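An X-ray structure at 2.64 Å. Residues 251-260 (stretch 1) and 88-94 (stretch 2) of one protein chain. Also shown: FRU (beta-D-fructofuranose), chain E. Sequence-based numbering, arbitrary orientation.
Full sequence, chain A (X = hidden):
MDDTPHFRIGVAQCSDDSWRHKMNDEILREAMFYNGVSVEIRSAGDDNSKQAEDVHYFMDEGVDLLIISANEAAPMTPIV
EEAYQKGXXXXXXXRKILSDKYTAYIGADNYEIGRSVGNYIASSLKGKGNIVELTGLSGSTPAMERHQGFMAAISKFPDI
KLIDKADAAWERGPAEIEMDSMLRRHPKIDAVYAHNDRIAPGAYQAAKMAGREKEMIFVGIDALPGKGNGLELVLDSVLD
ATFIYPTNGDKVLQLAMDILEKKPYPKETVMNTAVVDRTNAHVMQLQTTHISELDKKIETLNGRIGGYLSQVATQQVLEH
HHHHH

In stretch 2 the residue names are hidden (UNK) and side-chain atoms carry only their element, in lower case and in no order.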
ATOM      1  N   LYS A 251       0.055  -6.130  16.671  1.00 44.82           N
ATOM      2  CA  LYS A 251      -0.591  -7.409  16.961  1.00 45.78           C
ATOM      3  C   LYS A 251       0.179  -8.187  18.028  1.00 46.08           C
ATOM      4  O   LYS A 251      -0.387  -9.055  18.693  1.00 46.15           O
ATOM      5  CB  LYS A 251      -0.767  -8.247  15.691  1.00 45.95           C
ATOM      6  CG  LYS A 251      -1.952  -7.832  14.799  1.00 47.70           C
ATOM      7  CD  LYS A 251      -2.198  -8.885  13.710  1.00 50.05           C
ATOM      8  CE  LYS A 251      -3.012  -8.338  12.534  1.00 51.32           C
ATOM      9  NZ  LYS A 251      -4.456  -8.242  12.866  1.00 52.10           N
ATOM     10  N   VAL A 252       1.464  -7.867  18.177  1.00 46.46           N
ATOM     11  CA  VAL A 252       2.306  -8.463  19.209  1.00 46.86           C
ATOM     12  C   VAL A 252       1.870  -7.948  20.567  1.00 47.26           C
ATOM     13  O   VAL A 252       1.673  -8.734  21.486  1.00 47.26           O
ATOM     14  CB  VAL A 252       3.809  -8.161  18.983  1.00 46.88           C
ATOM     15  CG1 VAL A 252       4.638  -8.513  20.209  1.00 46.86           C
ATOM     16  CG2 VAL A 252       4.324  -8.918  17.785  1.00 47.11           C
ATOM     17  N   LEU A 253       1.705  -6.634  20.689  1.00 47.94           N
ATOM     18  CA  LEU A 253       1.255  -6.052  21.943  1.00 48.56           C
ATOM     19  C   LEU A 253      -0.177  -6.440  22.322  1.00 49.02           C
ATOM     20  O   LEU A 253      -0.454  -6.686  23.497  1.00 49.13           O
ATOM     21  CB  LEU A 253       1.410  -4.538  21.954  1.00 48.61           C
ATOM     22  CG  LEU A 253       1.370  -3.986  23.390  1.00 48.92           C
ATOM     23  CD1 LEU A 253       2.583  -4.449  24.208  1.00 47.91           C
ATOM     24  CD2 LEU A 253       1.282  -2.488  23.397  1.00 47.90           C
ATOM     25  N   GLN A 254      -1.074  -6.496  21.341  1.00 49.40           N
ATOM     26  CA  GLN A 254      -2.445  -6.921  21.594  1.00 50.27           C
ATOM     27  C   GLN A 254      -2.481  -8.307  22.205  1.00 50.55           C
ATOM     28  O   GLN A 254      -3.345  -8.611  23.029  1.00 50.85           O
ATOM     29  CB  GLN A 254      -3.276  -6.901  20.318  1.00 50.51           C
ATOM     30  CG  GLN A 254      -4.259  -5.748  20.237  1.00 51.97           C
ATOM     31  CD  GLN A 254      -4.107  -4.959  18.949  1.00 53.77           C
ATOM     32  OE1 GLN A 254      -3.511  -3.878  18.948  1.00 54.59           O
ATOM     33  NE2 GLN A 254      -4.618  -5.503  17.842  1.00 52.97           N
ATOM     34  N   LEU A 255      -1.534  -9.140  21.792  1.00 50.75           N
ATOM     35  CA  LEU A 255      -1.402 -10.485  22.319  1.00 50.90           C
ATOM     36  C   LEU A 255      -0.941 -10.411  23.772  1.00 51.22           C
ATOM     37  O   LEU A 255      -1.536 -11.045  24.640  1.00 51.43           O
ATOM     38  CB  LEU A 255      -0.414 -11.286  21.467  1.00 50.75           C
ATOM     39  CG  LEU A 255      -0.152 -12.769  21.734  1.00 50.49           C
ATOM     40  CD1 LEU A 255      -1.426 -13.609  21.633  1.00 49.37           C
ATOM     41  CD2 LEU A 255       0.906 -13.271  20.754  1.00 49.89           C
ATOM     42  N   ALA A 256       0.104  -9.626  24.028  1.00 51.31           N
ATOM     43  CA  ALA A 256       0.583  -9.388  25.383  1.00 51.74           C
ATOM     44  C   ALA A 256      -0.567  -8.947  26.299  1.00 52.20           C
ATOM     45  O   ALA A 256      -0.789  -9.546  27.356  1.00 52.53           O
ATOM     46  CB  ALA A 256       1.710  -8.356  25.385  1.00 51.27           C
ATOM     47  N   MET A 257      -1.310  -7.930  25.871  1.00 52.45           N
ATOM     48  CA  MET A 257      -2.435  -7.403  26.646  1.00 52.85           C
ATOM     49  C   MET A 257      -3.562  -8.405  26.906  1.00 52.94           C
ATOM     50  O   MET A 257      -4.069  -8.484  28.023  1.00 52.98           O
ATOM     51  CB  MET A 257      -2.989  -6.135  25.997  1.00 53.05           C
ATOM     52  CG  MET A 257      -2.062  -4.939  26.146  1.00 53.40           C
ATOM     53  SD  MET A 257      -1.066  -5.075  27.635  1.00 54.76           S
ATOM     54  CE  MET A 257      -1.017  -3.379  28.200  1.00 54.42           C
ATOM     55  N   ASP A 258      -3.945  -9.166  25.885  1.00 52.90           N
ATOM     56  CA  ASP A 258      -4.933 -10.230  26.057  1.00 52.81           C
ATOM     57  C   ASP A 258      -4.525 -11.220  27.146  1.00 52.70           C
ATOM     58  O   ASP A 258      -5.359 -11.636  27.955  1.00 52.93           O
ATOM     59  CB  ASP A 258      -5.194 -10.962  24.734  1.00 52.92           C
ATOM     60  CG  ASP A 258      -5.851 -10.068  23.692  1.00 53.30           C
ATOM     61  OD1 ASP A 258      -6.230  -8.924  24.027  1.00 53.40           O
ATOM     62  OD2 ASP A 258      -5.981 -10.505  22.531  1.00 53.77           O
ATOM     63  N   ILE A 259      -3.244 -11.578  27.177  1.00 52.40           N
ATOM     64  CA  ILE A 259      -2.728 -12.548  28.139  1.00 51.99           C
ATOM     65  C   ILE A 259      -2.701 -11.960  29.542  1.00 52.10           C
ATOM     66  O   ILE A 259      -3.209 -12.575  30.487  1.00 51.86           O
ATOM     67  CB  ILE A 259      -1.330 -13.060  27.731  1.00 51.92           C
ATOM     68  CG1 ILE A 259      -1.449 -13.984  26.514  1.00 51.35           C
ATOM     69  CG2 ILE A 259      -0.635 -13.767  28.901  1.00 51.43           C
ATOM     70  CD1 ILE A 259      -0.147 -14.249  25.811  1.00 51.08           C
ATOM     71  N   LEU A 260      -2.119 -10.771  29.669  1.00 52.26           N
ATOM     72  CA  LEU A 260      -2.049 -10.082  30.954  1.00 52.66           C
ATOM     73  C   LEU A 260      -3.437  -9.783  31.539  1.00 53.26           C
ATOM     74  O   LEU A 260      -3.685 -10.057  32.708  1.00 53.54           O
ATOM     75  CB  LEU A 260      -1.237  -8.791  30.841  1.00 52.10           C
ATOM     76  CG  LEU A 260       0.277  -8.906  30.673  1.00 51.38           C
ATOM     77  CD1 LEU A 260       0.865  -7.522  30.445  1.00 50.37           C
ATOM     78  CD2 LEU A 260       0.949  -9.604  31.856  1.00 49.93           C
ATOM     79  N   UNK A  88       6.733 -16.716  34.534  1.00 46.48           N
ATOM     80  CA  UNK A  88       6.588 -15.541  33.639  1.00 45.43           C
ATOM     81  C   UNK A  88       6.039 -15.916  32.249  1.00 44.64           C
ATOM     82  O   UNK A  88       6.576 -16.802  31.597  1.00 44.68           O
ATOM     83  c   UNK A  88       7.739 -13.628  32.465  1.00 45.65           C
ATOM     84  c   UNK A  88       7.916 -14.768  33.460  1.00 45.38           C
ATOM     85  c   UNK A  88       9.846 -13.682  34.778  1.00 43.44           C
ATOM     86  c   UNK A  88       8.398 -14.187  34.796  1.00 45.18           C
ATOM     87  N   UNK A  89       4.968 -15.236  31.790  1.00 43.90           N
ATOM     88  CA  UNK A  89       4.430 -15.576  30.466  1.00 43.07           C
ATOM     89  C   UNK A  89       5.330 -15.088  29.316  1.00 41.87           C
ATOM     90  O   UNK A  89       5.742 -13.925  29.299  1.00 41.43           O
ATOM     91  c   UNK A  89       4.217 -14.130  32.417  1.00 43.77           C
ATOM     92  c   UNK A  89       3.215 -13.728  31.353  1.00 43.28           C
ATOM     93  c   UNK A  89       3.059 -14.877  30.452  1.00 42.96           C
ATOM     94  N   UNK A  90       5.620 -15.988  28.377  1.00 40.85           N
ATOM     95  CA  UNK A  90       6.585 -15.739  27.291  1.00 39.67           C
ATOM     96  C   UNK A  90       5.917 -15.727  25.914  1.00 38.89           C
ATOM     97  O   UNK A  90       5.201 -16.672  25.545  1.00 39.22           O
ATOM     98  c   UNK A  90       8.676 -16.562  26.085  1.00 39.33           C
ATOM     99  c   UNK A  90       7.710 -16.817  27.257  1.00 39.82           C
ATOM    100  c   UNK A  90       8.456 -16.897  28.604  1.00 39.10           C
ATOM    101  N   UNK A  91       6.142 -14.658  25.155  1.00 37.57           N
ATOM    102  CA  UNK A  91       5.695 -14.625  23.760  1.00 36.01           C
ATOM    103  C   UNK A  91       6.889 -14.744  22.821  1.00 35.12           C
ATOM    104  O   UNK A  91       7.832 -13.921  22.863  1.00 34.25           O
ATOM    105  c   UNK A  91       4.891 -13.363  23.391  1.00 35.98           C
ATOM    106  c   UNK A  91       2.802 -12.004  23.991  1.00 34.19           C
ATOM    107  c   UNK A  91       3.583 -13.293  24.185  1.00 35.40           C
ATOM    108  c   UNK A  91       4.582 -13.369  21.901  1.00 36.14           C
ATOM    109  N   UNK A  92       6.834 -15.780  21.984  1.00 33.61           N
ATOM    110  CA  UNK A  92       7.810 -15.954  20.933  1.00 32.51           C
ATOM    111  C   UNK A  92       7.350 -15.215  19.691  1.00 31.88           C
ATOM    112  O   UNK A  92       6.225 -15.422  19.211  1.00 31.97           O
ATOM    113  c   UNK A  92       8.576 -19.761  21.192  1.00 29.12           C
ATOM    114  c   UNK A  92       9.810 -17.961  22.360  1.00 29.11           C
ATOM    115  c   UNK A  92       8.022 -17.439  20.619  1.00 32.44           C
ATOM    116  c   UNK A  92       8.480 -18.376  21.744  1.00 30.98           C
ATOM    117  N   UNK A  93       8.222 -14.344  19.186  1.00 30.98           N
ATOM    118  CA  UNK A  93       7.988 -13.660  17.919  1.00 30.27           C
ATOM    119  C   UNK A  93       9.008 -14.076  16.865  1.00 29.58           C
ATOM    120  O   UNK A  93      10.213 -14.157  17.158  1.00 29.13           O
ATOM    121  c   UNK A  93       8.044 -12.115  18.063  1.00 30.27           C
ATOM    122  c   UNK A  93       7.626 -11.469  16.760  1.00 30.42           C
ATOM    123  c   UNK A  93       7.112 -11.655  19.136  1.00 30.88           C
ATOM    124  N   UNK A  94       8.520 -14.319  15.644  1.00 28.86           N
ATOM    125  CA  UNK A  94       9.379 -14.430  14.451  1.00 28.64           C
ATOM    126  C   UNK A  94      10.310 -15.658  14.489  1.00 28.44           C
ATOM    127  O   UNK A  94      10.132 -16.582  13.703  1.00 28.87           O
ATOM    128  o   UNK A  94      12.446 -12.682  14.168  1.00 28.63           O
ATOM    129  c   UNK A  94      11.488 -13.233  13.590  1.00 28.85           C
ATOM    130  c   UNK A  94      10.101 -13.077  14.183  1.00 28.27           C
ATOM    131  o   UNK A  94      11.640 -13.876  12.532  1.00 30.92           O
TER
HETATM  132  C1  FRU E1335      15.683  -8.778  11.166  1.00 24.07           C
HETATM  133  C2  FRU E1335      15.978  -9.988  10.298  1.00 22.70           C
HETATM  134  C3  FRU E1335      15.218  -9.947   8.975  1.00 21.51           C
HETATM  135  C4  FRU E1335      14.837 -11.401   8.781  1.00 21.98           C
HETATM  136  C5  FRU E1335      14.502 -11.808  10.209  1.00 22.73           C
HETATM  137  C6  FRU E1335      14.587 -13.306  10.498  1.00 23.46           C
HETATM  138  O1  FRU E1335      16.660  -8.678  12.199  1.00 24.20           O
HETATM  139  O2  FRU E1335      17.395 -10.077  10.110  1.00 22.07           O
HETATM  140  O3  FRU E1335      15.994  -9.397   7.900  1.00 19.62           O
HETATM  141  O4  FRU E1335      13.746 -11.574   7.870  1.00 21.48           O
HETATM  142  O5  FRU E1335      15.514 -11.149  10.976  1.00 23.02           O
HETATM  143  O6  FRU E1335      14.127 -13.563  11.840  1.00 24.64           O

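Stretch 1 is one length of helix, and backbone hydrogen bonds run along it, such as Ala256 N to Val252 O at 3.1 Å. Stretch 2 enters from a loop and becomes a strand at position 90.

Position 88 has four side-chain carbons and no other element. The chain forks at its first carbon, and one arm is two carbons long. It is out of reach of stretch 1. A four-carbon side chain branched at CB is isoleucine, so this is Ile88.

Position 89 has three side-chain carbons, and they close a ring onto the backbone N. Only proline does this. The CA-to-CB bond points toward the helix, and CB lies 4.2 Å from Ile259 CG2. This is Pro89. Its ring packs against the branched side chain near the end of the helical stretch.

Position 90 has three carbons, one carrying the other two. The CA-to-CB bond points away from the helix, and the side chain makes no contact with stretch 1. The short fork at CB identifies Val90. It is buried, but against other parts of the structure.

Position 91 has four carbons, again forked at the first, with one arm two carbons long. Its CA-to-CB bond points toward the helix. The end of the long arm touches Leu255, Ala256 and Ile259. The fork excludes leucine, and the fourth carbon excludes valine, so this is Ile91. Its CD1 lies 3.8 Å from Leu255 CG, 4.1 Å from Ala256 CB and 4.1 Å from Ile259 CD1. The same CD1 is 3.6 Å from Ala256 N. So this methyl reaches the helix backbone beside the Ala256 side chain. With chi1 m and chi2 t, the long arm is extended.

Position 92 also has four carbons, but here the fork is at the second. Its CA-to-CB bond points away, and it makes no contact with stretch 1. The later fork means leucine: Leu92.

Position 93 has three carbons, one carrying two. Its CA-to-CB bond points toward the helix, and one of its methyls meets Val252. This is Val93, with CG2 4.1 Å from Val252 CG2.

Position 94 has two carbons, the second carrying two oxygens. That is a short carboxylate, hence Asp94. Its side chain is out of reach of stretch 1 and has a different partner: the sugar FRU donates a hydrogen bond from O6 to Asp94 OD1, at 2.6 Å.

The side-chain contacts are all apolar, and no hydrogen bond crosses between the stretches. The strand runs nearly antiparallel to the helix, at 162°, with the axes 9.9 Å apart at their closest. Alternation along the strand sends 91 and 93 to the helix and 90 and 92 away from it. The register follows: Val252 pairs with Val93, Ala256 with Ile91 and Ile259 with Pro89. Ile91 has the largest area covered by the other stretch, 89 Å², and is the centre of the packing.

Stretch 2 88-94: IPVILVD
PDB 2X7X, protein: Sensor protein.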